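Local coordinates for protein endoglucanase (PDB 2E4T) that hydrolyses internal beta-1,4-glucosidic bonds of cellulose and probably of xyloglucan, this chain being a glycoside hydrolase family 44 catalytic module of a larger multidomain enzyme, at residues S30-D35 and T390-A395; T39-G44 and K100-T105; N366-G371 and N397-A402; T358-G363 and D376-F381. All coordinates share one frame; numbering follows the deposited sequence. Where two conformers were deposited one is given.

Interaction 1 (S30-D35 and T390-A395); sequences SNQELD and TFWGDA. With ZN (zinc ion), chain B.
The seam where the first and last strands of the TIM barrel meet sets Ser30 beside Phe391 in a parallel bridge, and beyond it the two loops run on together to a zinc site. Asn31 grips Phe391 O twice. Its backbone N bonds to that oxygen at 3.0 Å, almost in line with the carbonyl, whereas Asn31 ND2 reaches Phe391 O from well above the carbonyl plane, also at 3.0 Å; Asn31 OD1 is engaged by Arg42. The chain of Gln32 bends at chi2 (64°), turning CD back toward Gly393, whose N donates to Gln32 OE1 over 2.8 Å. The other branch of this amide, NE2, sits over one face of the Trp392 indole, 3.4 Å from CZ2, with the amide and ring planes 63° apart. Farther on, a water links Glu33 O to Ala395 N. Asp35 OD2 and Ala395 O each bind zinc at 2.0 Å, and Glu401 is the third protein ligand. Two acceptor oxygens only 3.1 Å apart, Asp35 OD2 and Ala395 O, would be expected to repel each other; the shared cation probably offsets this and fastens the loop ends together.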
loop_
_atom_site.group_PDB
_atom_site.type_symbol
_atom_site.label_atom_id
_atom_site.label_comp_id
_atom_site.label_asym_id
_atom_site.label_seq_id
_atom_site.Cartn_x
_atom_site.Cartn_y
_atom_site.Cartn_z
ATOM N N SER A 30 -6.556 1.237 1.932
ATOM C CA SER A 30 -7.042 1.081 0.566
ATOM C C SER A 30 -6.869 2.419 -0.202
ATOM O O SER A 30 -6.755 3.494 0.381
ATOM C CB SER A 30 -8.525 0.635 0.513
ATOM O OG SER A 30 -9.411 1.665 0.932
ATOM N N ASN A 31 -6.907 2.278 -1.532
ATOM C CA ASN A 31 -6.992 3.413 -2.452
ATOM C C ASN A 31 -8.434 3.789 -2.781
ATOM O O ASN A 31 -8.740 4.979 -2.939
ATOM C CB ASN A 31 -6.276 3.124 -3.759
ATOM C CG ASN A 31 -4.772 3.105 -3.631
ATOM O OD1 ASN A 31 -4.112 4.148 -3.809
ATOM N ND2 ASN A 31 -4.170 1.928 -3.405
ATOM N N GLN A 32 -9.305 2.779 -2.952
ATOM C CA GLN A 32 -10.695 2.970 -3.324
ATOM C C GLN A 32 -11.583 2.915 -2.081
ATOM O O GLN A 32 -11.158 2.605 -0.962
ATOM C CB GLN A 32 -11.143 1.889 -4.344
ATOM C CG GLN A 32 -10.615 2.132 -5.752
ATOM C CD GLN A 32 -9.113 2.076 -5.873
ATOM O OE1 GLN A 32 -8.449 1.122 -5.457
ATOM N NE2 GLN A 32 -8.542 3.131 -6.483
ATOM N N GLU A 33 -12.879 3.205 -2.293
ATOM C CA GLU A 33 -13.889 3.158 -1.231
ATOM C C GLU A 33 -14.372 1.713 -1.123
ATOM O O GLU A 33 -15.119 1.219 -1.980
ATOM C CB GLU A 33 -15.043 4.112 -1.546
ATOM C CG GLU A 33 -14.569 5.569 -1.521
ATOM C CD GLU A 33 -15.607 6.609 -1.888
ATOM O OE1 GLU A 33 -16.574 6.312 -2.631
ATOM O OE2 GLU A 33 -15.448 7.788 -1.430
ATOM N N LEU A 34 -13.925 1.020 -0.070
ATOM C CA LEU A 34 -14.207 -0.395 0.131
ATOM C C LEU A 34 -15.285 -0.630 1.180
ATOM O O LEU A 34 -15.482 0.146 2.106
ATOM C CB LEU A 34 -12.959 -1.142 0.579
ATOM C CG LEU A 34 -11.796 -1.185 -0.409
ATOM C CD1 LEU A 34 -10.667 -2.073 0.171
ATOM C CD2 LEU A 34 -12.228 -1.678 -1.771
ATOM N N ASP A 35 -15.882 -1.830 1.064
ATOM C CA ASP A 35 -16.734 -2.402 2.097
ATOM C C ASP A 35 -15.848 -3.128 3.125
ATOM O O ASP A 35 -15.871 -4.359 3.276
ATOM C CB ASP A 35 -17.684 -3.408 1.481
ATOM C CG ASP A 35 -18.414 -2.857 0.276
ATOM O OD1 ASP A 35 -18.995 -1.744 0.399
ATOM O OD2 ASP A 35 -18.487 -3.535 -0.796
ATOM N N THR A 390 -1.769 -0.049 0.866
ATOM C CA THR A 390 -3.083 0.324 0.354
ATOM C C THR A 390 -3.416 -0.529 -0.880
ATOM O O THR A 390 -2.784 -0.388 -1.937
ATOM C CB THR A 390 -3.171 1.880 0.068
ATOM O OG1 THR A 390 -1.986 2.340 -0.567
ATOM C CG2 THR A 390 -3.315 2.662 1.346
ATOM N N PHE A 391 -4.407 -1.409 -0.710
ATOM C CA PHE A 391 -4.895 -2.248 -1.802
ATOM C C PHE A 391 -5.445 -1.368 -2.930
ATOM O O PHE A 391 -6.080 -0.319 -2.664
ATOM C CB PHE A 391 -6.028 -3.122 -1.231
ATOM C CG PHE A 391 -6.783 -3.929 -2.264
ATOM C CD1 PHE A 391 -6.204 -5.018 -2.915
ATOM C CD2 PHE A 391 -8.099 -3.588 -2.583
ATOM C CE1 PHE A 391 -6.910 -5.726 -3.875
ATOM C CE2 PHE A 391 -8.813 -4.305 -3.522
ATOM C CZ PHE A 391 -8.219 -5.359 -4.166
ATOM N N TRP A 392 -5.254 -1.781 -4.187
ATOM C CA TRP A 392 -5.857 -1.125 -5.327
ATOM C C TRP A 392 -6.905 -2.056 -5.937
ATOM O O TRP A 392 -6.551 -3.144 -6.403
ATOM C CB TRP A 392 -4.818 -0.719 -6.387
ATOM C CG TRP A 392 -5.460 0.069 -7.508
ATOM C CD1 TRP A 392 -6.204 -0.407 -8.547
ATOM C CD2 TRP A 392 -5.490 1.515 -7.644
ATOM N NE1 TRP A 392 -6.708 0.636 -9.327
ATOM C CE2 TRP A 392 -6.285 1.820 -8.781
ATOM C CE3 TRP A 392 -4.933 2.565 -6.920
ATOM C CZ2 TRP A 392 -6.541 3.155 -9.173
ATOM C CZ3 TRP A 392 -5.194 3.896 -7.324
ATOM C CH2 TRP A 392 -5.974 4.168 -8.448
ATOM N N GLY A 393 -8.158 -1.610 -5.883
ATOM C CA GLY A 393 -9.264 -2.392 -6.410
ATOM C C GLY A 393 -10.543 -1.955 -5.752
ATOM O O GLY A 393 -10.545 -1.308 -4.705
ATOM N N ASP A 394 -11.671 -2.321 -6.371
ATOM C CA ASP A 394 -12.963 -1.774 -5.962
ATOM C C ASP A 394 -13.733 -2.681 -4.987
ATOM O O ASP A 394 -13.271 -3.758 -4.570
ATOM C CB ASP A 394 -13.785 -1.357 -7.184
ATOM C CG ASP A 394 -14.324 -2.497 -7.965
ATOM O OD1 ASP A 394 -14.441 -3.634 -7.414
ATOM O OD2 ASP A 394 -14.691 -2.257 -9.155
ATOM N N ALA A 395 -14.940 -2.216 -4.639
ATOM C CA ALA A 395 -15.747 -2.836 -3.610
ATOM C C ALA A 395 -16.355 -4.164 -4.042
ATOM O O ALA A 395 -17.003 -4.859 -3.236
ATOM C CB ALA A 395 -16.833 -1.859 -3.164
HETATM ZN ZN ZN B . -17.471 -5.126 -1.324
HETATM O O HOH W 1 -8.890 -0.171 -2.676
HETATM O O HOH W 2 -15.126 0.710 -4.751
#

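Interaction 2 (T39-G44 and K100-T105); sequences TAKRFG and KNVPYT
Residues 40-41 run parallel to residues 104-105, with Lys41 N donating to Tyr104 O at 2.9 Å, accompanied by two CA-H...O contacts, one to the same Tyr104 O from Ala40 CA and one from Thr105 CA to Lys41 O. On the side of the sheet that carries Ala40 and Tyr104, their CB atoms meet at 4.0 Å. Both side chains also touch Leu388 of the last barrel strand, so this is the inner face of the barrel; the Tyr104 ring goes on to meet Tyr26, and its hydroxyl is hydrogen-bonded to Glu226. These are the second and third strands of the TIM barrel, and the connection between them includes helix 88-99, a beta-alpha-beta crossover. Lys41 and Thr105 accordingly point out toward that helix, Lys41 packing on Phe93 and Thr105 OG1 bonding to His94. The helix ends in a Schellman motif with Asn101, of positive phi, as its C-prime residue, and this turn leads into Val102, in the loop ahead of the strand. Val102 CG1, anti to the backbone N (chi1 174°), lies 3.7 Å from Ala40 CA and 4.1 Å from Lys41 CG, the two side chains crossing at about a right angle. Lys41 then curls through three successive bends away from Val102, and its NZ is hydrogen-bonded to a glycerol, probably from the crystallisation liquor. Before the strands pair, Pro103 lays its ring against the backbone of Thr39: CD is 3.3 Å and CG 3.4 Å from Thr39 O, a buried carbonyl with no hydrogen-bonding partner in the model.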
loop_
_atom_site.group_PDB
_atom_site.type_symbol
_atom_site.label_atom_id
_atom_site.label_comp_id
_atom_site.label_asym_id
_atom_site.label_seq_id
_atom_site.Cartn_x
_atom_site.Cartn_y
_atom_site.Cartn_z
ATOM N N THR A 39 -7.484 1.300 7.533
ATOM C CA THR A 39 -6.726 2.131 8.480
ATOM C C THR A 39 -5.808 3.135 7.792
ATOM O O THR A 39 -5.092 3.878 8.448
ATOM C CB THR A 39 -5.917 1.256 9.424
ATOM O OG1 THR A 39 -4.968 0.526 8.640
ATOM C CG2 THR A 39 -6.806 0.291 10.202
ATOM N N ALA A 40 -5.874 3.178 6.448
ATOM C CA ALA A 40 -5.184 4.226 5.698
ATOM C C ALA A 40 -5.977 4.389 4.380
ATOM O O ALA A 40 -6.559 3.445 3.861
ATOM C CB ALA A 40 -3.712 3.865 5.392
ATOM N N LYS A 41 -5.963 5.648 3.891
ATOM C CA LYS A 41 -6.527 5.959 2.583
ATOM C C LYS A 41 -5.482 6.712 1.774
ATOM O O LYS A 41 -4.937 7.719 2.243
ATOM C CB LYS A 41 -7.799 6.817 2.709
ATOM C CG LYS A 41 -9.026 6.040 3.122
ATOM C CD LYS A 41 -9.429 4.897 2.175
ATOM C CE LYS A 41 -9.625 5.277 0.725
ATOM N NZ LYS A 41 -10.775 6.223 0.514
ATOM N N ARG A 42 -5.246 6.230 0.547
ATOM C CA ARG A 42 -4.339 6.890 -0.393
ATOM C C ARG A 42 -5.132 7.499 -1.542
ATOM O O ARG A 42 -5.938 6.815 -2.174
ATOM C CB ARG A 42 -3.348 5.864 -0.968
ATOM C CG ARG A 42 -2.502 6.426 -2.125
ATOM C CD ARG A 42 -1.435 5.427 -2.490
ATOM N NE ARG A 42 -0.573 5.811 -3.598
ATOM C CZ ARG A 42 -0.685 5.391 -4.851
ATOM N NH1 ARG A 42 -1.747 4.726 -5.271
ATOM N NH2 ARG A 42 0.358 5.663 -5.668
ATOM N N PHE A 43 -4.843 8.809 -1.770
ATOM C CA PHE A 43 -5.275 9.524 -2.968
ATOM C C PHE A 43 -4.097 9.466 -3.934
ATOM O O PHE A 43 -3.095 10.161 -3.706
ATOM C CB PHE A 43 -5.612 10.972 -2.579
ATOM C CG PHE A 43 -5.906 11.876 -3.745
ATOM C CD1 PHE A 43 -7.144 11.798 -4.418
ATOM C CD2 PHE A 43 -4.984 12.835 -4.159
ATOM C CE1 PHE A 43 -7.433 12.641 -5.494
ATOM C CE2 PHE A 43 -5.300 13.731 -5.223
ATOM C CZ PHE A 43 -6.512 13.611 -5.860
ATOM N N GLY A 44 -4.155 8.549 -4.905
ATOM C CA GLY A 44 -2.996 8.304 -5.733
ATOM C C GLY A 44 -3.406 7.600 -7.002
ATOM O O GLY A 44 -4.587 7.436 -7.311
ATOM N N LYS A 100 -14.788 8.080 8.617
ATOM C CA LYS A 100 -14.733 6.628 8.761
ATOM C C LYS A 100 -13.627 6.244 9.781
ATOM O O LYS A 100 -13.246 5.087 9.858
ATOM C CB LYS A 100 -14.403 5.980 7.399
ATOM C CG LYS A 100 -15.420 6.203 6.320
ATOM C CD LYS A 100 -16.850 5.854 6.709
ATOM C CE LYS A 100 -17.021 4.422 7.100
ATOM N NZ LYS A 100 -18.408 4.051 6.965
ATOM N N ASN A 101 -13.142 7.209 10.578
ATOM C CA ASN A 101 -12.190 6.909 11.634
ATOM C C ASN A 101 -10.893 6.316 11.046
ATOM O O ASN A 101 -10.254 5.433 11.663
ATOM C CB ASN A 101 -12.787 5.955 12.694
ATOM C CG ASN A 101 -14.104 6.476 13.204
ATOM O OD1 ASN A 101 -15.201 5.992 12.831
ATOM N ND2 ASN A 101 -14.041 7.443 14.050
ATOM N N VAL A 102 -10.489 6.789 9.874
ATOM C CA VAL A 102 -9.226 6.337 9.256
ATOM C C VAL A 102 -8.094 7.228 9.744
ATOM O O VAL A 102 -8.171 8.449 9.556
ATOM C CB VAL A 102 -9.342 6.427 7.725
ATOM C CG1 VAL A 102 -7.996 6.105 7.091
ATOM C CG2 VAL A 102 -10.400 5.465 7.214
ATOM N N PRO A 103 -7.049 6.664 10.374
ATOM C CA PRO A 103 -6.024 7.513 11.016
ATOM C C PRO A 103 -4.940 7.974 10.095
ATOM O O PRO A 103 -4.191 8.852 10.505
ATOM C CB PRO A 103 -5.465 6.603 12.102
ATOM C CG PRO A 103 -5.567 5.232 11.532
ATOM C CD PRO A 103 -6.932 5.237 10.807
ATOM N N TYR A 104 -4.827 7.488 8.862
ATOM C CA TYR A 104 -3.750 7.908 7.976
ATOM C C TYR A 104 -4.347 8.243 6.619
ATOM O O TYR A 104 -4.945 7.389 5.975
ATOM C CB TYR A 104 -2.666 6.808 7.815
ATOM C CG TYR A 104 -1.327 7.364 7.411
ATOM C CD1 TYR A 104 -0.259 7.354 8.303
ATOM C CD2 TYR A 104 -1.103 7.918 6.128
ATOM C CE1 TYR A 104 0.969 7.920 7.996
ATOM C CE2 TYR A 104 0.133 8.469 5.803
ATOM C CZ TYR A 104 1.145 8.503 6.739
ATOM O OH TYR A 104 2.319 9.137 6.395
ATOM N N THR A 105 -4.117 9.499 6.149
ATOM C CA THR A 105 -4.411 9.892 4.793
ATOM C C THR A 105 -3.100 10.253 4.109
ATOM O O THR A 105 -2.289 11.022 4.654
ATOM C CB THR A 105 -5.355 11.092 4.775
ATOM O OG1 THR A 105 -6.597 10.686 5.374
ATOM C CG2 THR A 105 -5.631 11.562 3.345
#

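Interaction 3 (N366-G371 and N397-A402); sequences NHITGG and NNYTEA. With ZN (zinc ion), chain B.
The Tyr399 ring carries the start of helix 368-384 on one face: Ile368 CA stands 3.9 Å from the ring centroid and only 12° off the normal, a CH-pi contact, with Ile368 N above the same face nearer the rim. At the ring edge, close to its plane, lies the carbonyl carbon of Asn366, 3.6 Å from Tyr399 CD2. The chi2 of Ile368 (55°) brings CD1 to Tyr399 CE1 at 3.8 Å, the two side chains crossing at a slant. Nearer the backbone, His367 O meets Tyr399 CB at 3.2 Å, and Gly371, having no side chain, lets its CA come to 3.2 Å from Tyr399 O. A water donates to Gly370 O and accepts from Thr400 OG1, bridging the two helices. His367 is the N-cap of helix 368-384, its ND1 accepting from Thr369 N at 3.1 Å. Tyr399 OH is held by the carbonyl of Asp480, and both Ile368 and Tyr399 touch Phe479 of the separate beta domain, built from both chain ends. Glu401 points away from this interface, and its OE1 binds zinc at 1.9 Å. The contact thus joins the N-terminal ends of the helices that follow the last two strands of the TIM barrel, where the barrel meets the beta domain.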
loop_
_atom_site.group_PDB
_atom_site.type_symbol
_atom_site.label_atom_id
_atom_site.label_comp_id
_atom_site.label_asym_id
_atom_site.label_seq_id
_atom_site.Cartn_x
_atom_site.Cartn_y
_atom_site.Cartn_z
ATOM N N ASN A 366 -13.042 -11.762 -5.637
ATOM C CA ASN A 366 -14.377 -12.307 -5.395
ATOM C C ASN A 366 -14.351 -13.835 -5.213
ATOM O O ASN A 366 -15.397 -14.499 -5.279
ATOM C CB ASN A 366 -15.351 -11.904 -6.494
ATOM C CG ASN A 366 -14.936 -12.481 -7.837
ATOM O OD1 ASN A 366 -13.842 -12.987 -8.006
ATOM N ND2 ASN A 366 -15.860 -12.476 -8.778
ATOM N N HIS A 367 -13.166 -14.377 -4.889
ATOM C CA HIS A 367 -12.969 -15.811 -4.712
ATOM C C HIS A 367 -12.294 -16.049 -3.366
ATOM O O HIS A 367 -11.466 -15.235 -2.904
ATOM C CB HIS A 367 -12.041 -16.361 -5.837
ATOM C CG HIS A 367 -11.944 -17.845 -5.905
ATOM N ND1 HIS A 367 -10.886 -18.576 -5.364
ATOM C CD2 HIS A 367 -12.790 -18.711 -6.501
ATOM C CE1 HIS A 367 -11.140 -19.853 -5.619
ATOM N NE2 HIS A 367 -12.277 -19.969 -6.316
ATOM N N ILE A 368 -12.545 -17.219 -2.770
ATOM C CA ILE A 368 -11.943 -17.525 -1.474
ATOM C C ILE A 368 -10.413 -17.360 -1.537
ATOM O O ILE A 368 -9.818 -16.886 -0.529
ATOM C CB ILE A 368 -12.320 -18.949 -0.998
ATOM C CG1 ILE A 368 -11.771 -19.254 0.398
ATOM C CG2 ILE A 368 -11.870 -20.033 -1.984
ATOM C CD1 ILE A 368 -12.146 -18.277 1.498
ATOM N N THR A 369 -9.764 -17.730 -2.633
ATOM C CA THR A 369 -8.299 -17.634 -2.661
ATOM C C THR A 369 -7.816 -16.178 -2.667
ATOM O O THR A 369 -6.692 -15.916 -2.180
ATOM C CB THR A 369 -7.690 -18.435 -3.804
ATOM O OG1 THR A 369 -8.127 -17.919 -5.093
ATOM C CG2 THR A 369 -7.946 -19.900 -3.670
ATOM N N GLY A 370 -8.602 -15.241 -3.195
ATOM C CA GLY A 370 -8.233 -13.846 -3.060
ATOM C C GLY A 370 -8.330 -13.376 -1.630
ATOM O O GLY A 370 -7.539 -12.523 -1.176
ATOM N N GLY A 371 -9.289 -13.909 -0.858
ATOM C CA GLY A 371 -9.406 -13.554 0.559
ATOM C C GLY A 371 -8.301 -14.158 1.409
ATOM O O GLY A 371 -7.750 -13.481 2.303
ATOM N N ASN A 397 -14.537 -6.660 -4.720
ATOM C CA ASN A 397 -13.582 -7.652 -4.220
ATOM C C ASN A 397 -13.972 -8.089 -2.808
ATOM O O ASN A 397 -13.301 -7.734 -1.808
ATOM C CB ASN A 397 -12.168 -7.077 -4.274
ATOM C CG ASN A 397 -11.703 -6.824 -5.669
ATOM O OD1 ASN A 397 -11.330 -7.760 -6.360
ATOM N ND2 ASN A 397 -11.640 -5.547 -6.084
ATOM N N ASN A 398 -15.091 -8.802 -2.720
ATOM C CA ASN A 398 -15.685 -9.102 -1.400
ATOM C C ASN A 398 -14.785 -9.977 -0.525
ATOM O O ASN A 398 -14.779 -9.819 0.693
ATOM C CB ASN A 398 -17.073 -9.743 -1.549
ATOM C CG ASN A 398 -17.079 -10.972 -2.430
ATOM O OD1 ASN A 398 -16.659 -10.917 -3.600
ATOM N ND2 ASN A 398 -17.609 -12.092 -1.919
ATOM N N TYR A 399 -14.094 -10.960 -1.136
ATOM C CA TYR A 399 -13.164 -11.768 -0.351
ATOM C C TYR A 399 -11.919 -10.979 0.046
ATOM O O TYR A 399 -11.423 -11.150 1.176
ATOM C CB TYR A 399 -12.846 -13.095 -1.030
ATOM C CG TYR A 399 -13.889 -14.145 -0.766
ATOM C CD1 TYR A 399 -13.906 -14.824 0.439
ATOM C CD2 TYR A 399 -14.874 -14.467 -1.720
ATOM C CE1 TYR A 399 -14.867 -15.817 0.704
ATOM C CE2 TYR A 399 -15.834 -15.451 -1.470
ATOM C CZ TYR A 399 -15.817 -16.141 -0.263
ATOM O OH TYR A 399 -16.763 -17.112 -0.054
ATOM N N THR A 400 -11.402 -10.088 -0.830
ATOM C CA THR A 400 -10.301 -9.240 -0.388
ATOM C C THR A 400 -10.744 -8.430 0.830
ATOM O O THR A 400 -9.989 -8.244 1.820
ATOM C CB THR A 400 -9.886 -8.281 -1.523
ATOM O OG1 THR A 400 -9.757 -9.002 -2.734
ATOM C CG2 THR A 400 -8.649 -7.511 -1.171
ATOM N N GLU A 401 -11.967 -7.885 0.768
ATOM C CA GLU A 401 -12.494 -7.081 1.860
ATOM C C GLU A 401 -12.613 -7.885 3.144
ATOM O O GLU A 401 -12.309 -7.388 4.241
ATOM C CB GLU A 401 -13.852 -6.497 1.451
ATOM C CG GLU A 401 -13.685 -5.435 0.383
ATOM C CD GLU A 401 -15.024 -5.018 -0.251
ATOM O OE1 GLU A 401 -15.963 -5.878 -0.374
ATOM O OE2 GLU A 401 -15.147 -3.844 -0.690
ATOM N N ALA A 402 -13.071 -9.154 3.043
ATOM C CA ALA A 402 -13.126 -10.030 4.215
ATOM C C ALA A 402 -11.702 -10.209 4.786
ATOM O O ALA A 402 -11.521 -10.269 6.008
ATOM C CB ALA A 402 -13.720 -11.362 3.850
HETATM ZN ZN ZN B . -17.471 -5.126 -1.324
HETATM O O HOH W 3 -7.351 -10.548 -3.308
#

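Interaction 4 (T358-G363 and D376-F381); sequences TEYDYG and DVLGIF
Val377 and Phe381, one helical turn apart, present their ends to Tyr362 and Tyr360. Val377 CG2 stands over one face of the Tyr362 ring, 3.7 Å from its centroid and 15° off the normal, a CH-pi contact. The second pair is a T-shaped stack: the edge of Phe381 points at the face of Tyr360, CE2 of Phe381 lying 3.9 Å from CE2 of Tyr360 toward the rim, with the planes 88° apart. The other methyl, Val377 CG1, anti to the backbone N (chi1 168°), fills the corner 4.2 Å from Tyr360 CE1 and also lies 3.3 Å above the plane of the Phe381 ring, toward its rim. Leu378 CD2 reaches Tyr360 OH at 3.9 Å, the side chains crossing at about a right angle. Farther out, Tyr362 OH is weakly hydrogen-bonded to Trp284. An Asx turn, Gly363 N to Asp361 OD1 at 2.8 Å, spans Tyr362. Phe381 also packs on Ala389 and Leu378 on Ile404, which places this side of the helix against strand 388-391 and helix 398-408. Strand 354-360, helix 368-384 and strand 388-391 form one beta-alpha-beta unit of the TIM barrel. Between 358-363 and 376-381 the contact is apolar, resting on dispersion and C-H groups directed at pi faces; the hydrogen bond from Tyr360 OH to Gln374, a turn earlier on the same helix, adds a polar anchor.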
loop_
_atom_site.group_PDB
_atom_site.type_symbol
_atom_site.label_atom_id
_atom_site.label_comp_id
_atom_site.label_asym_id
_atom_site.label_seq_id
_atom_site.Cartn_x
_atom_site.Cartn_y
_atom_site.Cartn_z
ATOM N N THR A 358 2.055 0.806 -1.795
ATOM C CA THR A 358 0.923 1.709 -1.938
ATOM C C THR A 358 -0.075 1.305 -3.051
ATOM O O THR A 358 -1.155 1.913 -3.135
ATOM C CB THR A 358 1.383 3.154 -2.124
ATOM O OG1 THR A 358 2.169 3.244 -3.297
ATOM C CG2 THR A 358 2.037 3.681 -0.860
ATOM N N GLU A 359 0.259 0.282 -3.835
ATOM C CA GLU A 359 -0.720 -0.396 -4.664
ATOM C C GLU A 359 -0.301 -1.862 -4.698
ATOM O O GLU A 359 0.904 -2.171 -4.828
ATOM C CB GLU A 359 -0.797 0.085 -6.116
ATOM C CG GLU A 359 -1.230 1.524 -6.245
ATOM C CD GLU A 359 -1.362 2.034 -7.666
ATOM O OE1 GLU A 359 -1.501 1.208 -8.615
ATOM O OE2 GLU A 359 -1.385 3.292 -7.831
ATOM N N TYR A 360 -1.273 -2.765 -4.647
ATOM C CA TYR A 360 -1.067 -4.177 -4.846
ATOM C C TYR A 360 -2.468 -4.785 -5.045
ATOM O O TYR A 360 -3.499 -4.190 -4.659
ATOM C CB TYR A 360 -0.361 -4.858 -3.647
ATOM C CG TYR A 360 -1.179 -4.834 -2.360
ATOM C CD1 TYR A 360 -2.008 -5.902 -2.053
ATOM C CD2 TYR A 360 -1.152 -3.751 -1.504
ATOM C CE1 TYR A 360 -2.810 -5.916 -0.938
ATOM C CE2 TYR A 360 -1.947 -3.735 -0.344
ATOM C CZ TYR A 360 -2.779 -4.811 -0.085
ATOM O OH TYR A 360 -3.610 -4.847 1.005
ATOM N N ASP A 361 -2.493 -6.000 -5.614
ATOM C CA ASP A 361 -3.735 -6.778 -5.810
ATOM C C ASP A 361 -3.291 -8.167 -6.184
ATOM O O ASP A 361 -2.626 -8.348 -7.205
ATOM C CB ASP A 361 -4.563 -6.142 -6.913
ATOM C CG ASP A 361 -5.809 -6.948 -7.297
ATOM O OD1 ASP A 361 -6.219 -7.841 -6.536
ATOM O OD2 ASP A 361 -6.414 -6.618 -8.380
ATOM N N TYR A 362 -3.668 -9.166 -5.344
ATOM C CA TYR A 362 -3.344 -10.559 -5.614
ATOM C C TYR A 362 -4.400 -11.260 -6.489
ATOM O O TYR A 362 -4.243 -12.458 -6.789
ATOM C CB TYR A 362 -3.070 -11.310 -4.300
ATOM C CG TYR A 362 -1.660 -11.064 -3.823
ATOM C CD1 TYR A 362 -1.247 -9.781 -3.398
ATOM C CD2 TYR A 362 -0.703 -12.073 -3.886
ATOM C CE1 TYR A 362 0.082 -9.503 -3.107
ATOM C CE2 TYR A 362 0.616 -11.824 -3.569
ATOM C CZ TYR A 362 1.021 -10.531 -3.220
ATOM O OH TYR A 362 2.325 -10.202 -2.929
ATOM N N GLY A 363 -5.398 -10.504 -6.922
ATOM C CA GLY A 363 -6.402 -11.077 -7.804
ATOM C C GLY A 363 -7.396 -11.933 -7.050
ATOM O O GLY A 363 -7.398 -12.065 -5.825
ATOM N N ASP A 376 -3.109 -13.403 4.087
ATOM C CA ASP A 376 -1.712 -13.824 4.221
ATOM C C ASP A 376 -0.804 -12.593 4.042
ATOM O O ASP A 376 0.135 -12.353 4.849
ATOM C CB ASP A 376 -1.423 -14.890 3.160
ATOM C CG ASP A 376 -0.260 -15.794 3.494
ATOM O OD1 ASP A 376 0.014 -16.011 4.699
ATOM O OD2 ASP A 376 0.417 -16.244 2.511
ATOM N N VAL A 377 -1.039 -11.814 2.966
ATOM C CA VAL A 377 -0.265 -10.611 2.688
ATOM C C VAL A 377 -0.295 -9.661 3.877
ATOM O O VAL A 377 0.749 -9.079 4.256
ATOM C CB VAL A 377 -0.802 -9.963 1.383
ATOM C CG1 VAL A 377 -0.261 -8.557 1.174
ATOM C CG2 VAL A 377 -0.464 -10.863 0.214
ATOM N N LEU A 378 -1.489 -9.423 4.449
ATOM C CA LEU A 378 -1.551 -8.500 5.593
ATOM C C LEU A 378 -0.751 -9.044 6.803
ATOM O O LEU A 378 -0.130 -8.263 7.550
ATOM C CB LEU A 378 -2.988 -8.238 5.976
ATOM C CG LEU A 378 -3.778 -7.494 4.921
ATOM C CD1 LEU A 378 -5.270 -7.460 5.354
ATOM C CD2 LEU A 378 -3.242 -6.095 4.665
ATOM N N GLY A 379 -0.796 -10.375 7.001
ATOM C CA GLY A 379 0.008 -10.976 8.069
ATOM C C GLY A 379 1.509 -10.729 7.825
ATOM O O GLY A 379 2.260 -10.384 8.767
ATOM N N ILE A 380 1.939 -10.923 6.574
ATOM C CA ILE A 380 3.324 -10.708 6.190
ATOM C C ILE A 380 3.719 -9.239 6.372
ATOM O O ILE A 380 4.806 -8.940 6.909
ATOM C CB ILE A 380 3.502 -11.181 4.711
ATOM C CG1 ILE A 380 3.349 -12.696 4.636
ATOM C CG2 ILE A 380 4.824 -10.700 4.140
ATOM C CD1 ILE A 380 2.936 -13.176 3.253
ATOM N N PHE A 381 2.903 -8.327 5.879
ATOM C CA PHE A 381 3.215 -6.908 6.038
ATOM C C PHE A 381 3.443 -6.584 7.506
ATOM O O PHE A 381 4.366 -5.827 7.873
ATOM C CB PHE A 381 2.105 -6.033 5.483
ATOM C CG PHE A 381 1.972 -6.000 3.962
ATOM C CD1 PHE A 381 2.944 -6.499 3.111
ATOM C CD2 PHE A 381 0.868 -5.401 3.403
ATOM C CE1 PHE A 381 2.807 -6.423 1.705
ATOM C CE2 PHE A 381 0.725 -5.322 1.997
ATOM C CZ PHE A 381 1.694 -5.798 1.185
#

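From the N terminus, the segment after the first barrel strand opens interaction 1, which closes only at 390-395 and so spans nearly the whole barrel. Interactions 2 and 4 both fall within that span, in series: interaction 2 closes the second strand onto the third, and interaction 4 folds helix 368-384 back on the end of its preceding strand. Interaction 3 opens at 366-371, between the segments of interaction 4, and closes at 397-402, beyond interaction 1; it therefore crosses both. Arg42 links three of them, bonding to Asn31 and forming a salt bridge with Glu359. Zinc joins interactions 1 and 3, tying the barrel seam to helix 398-408.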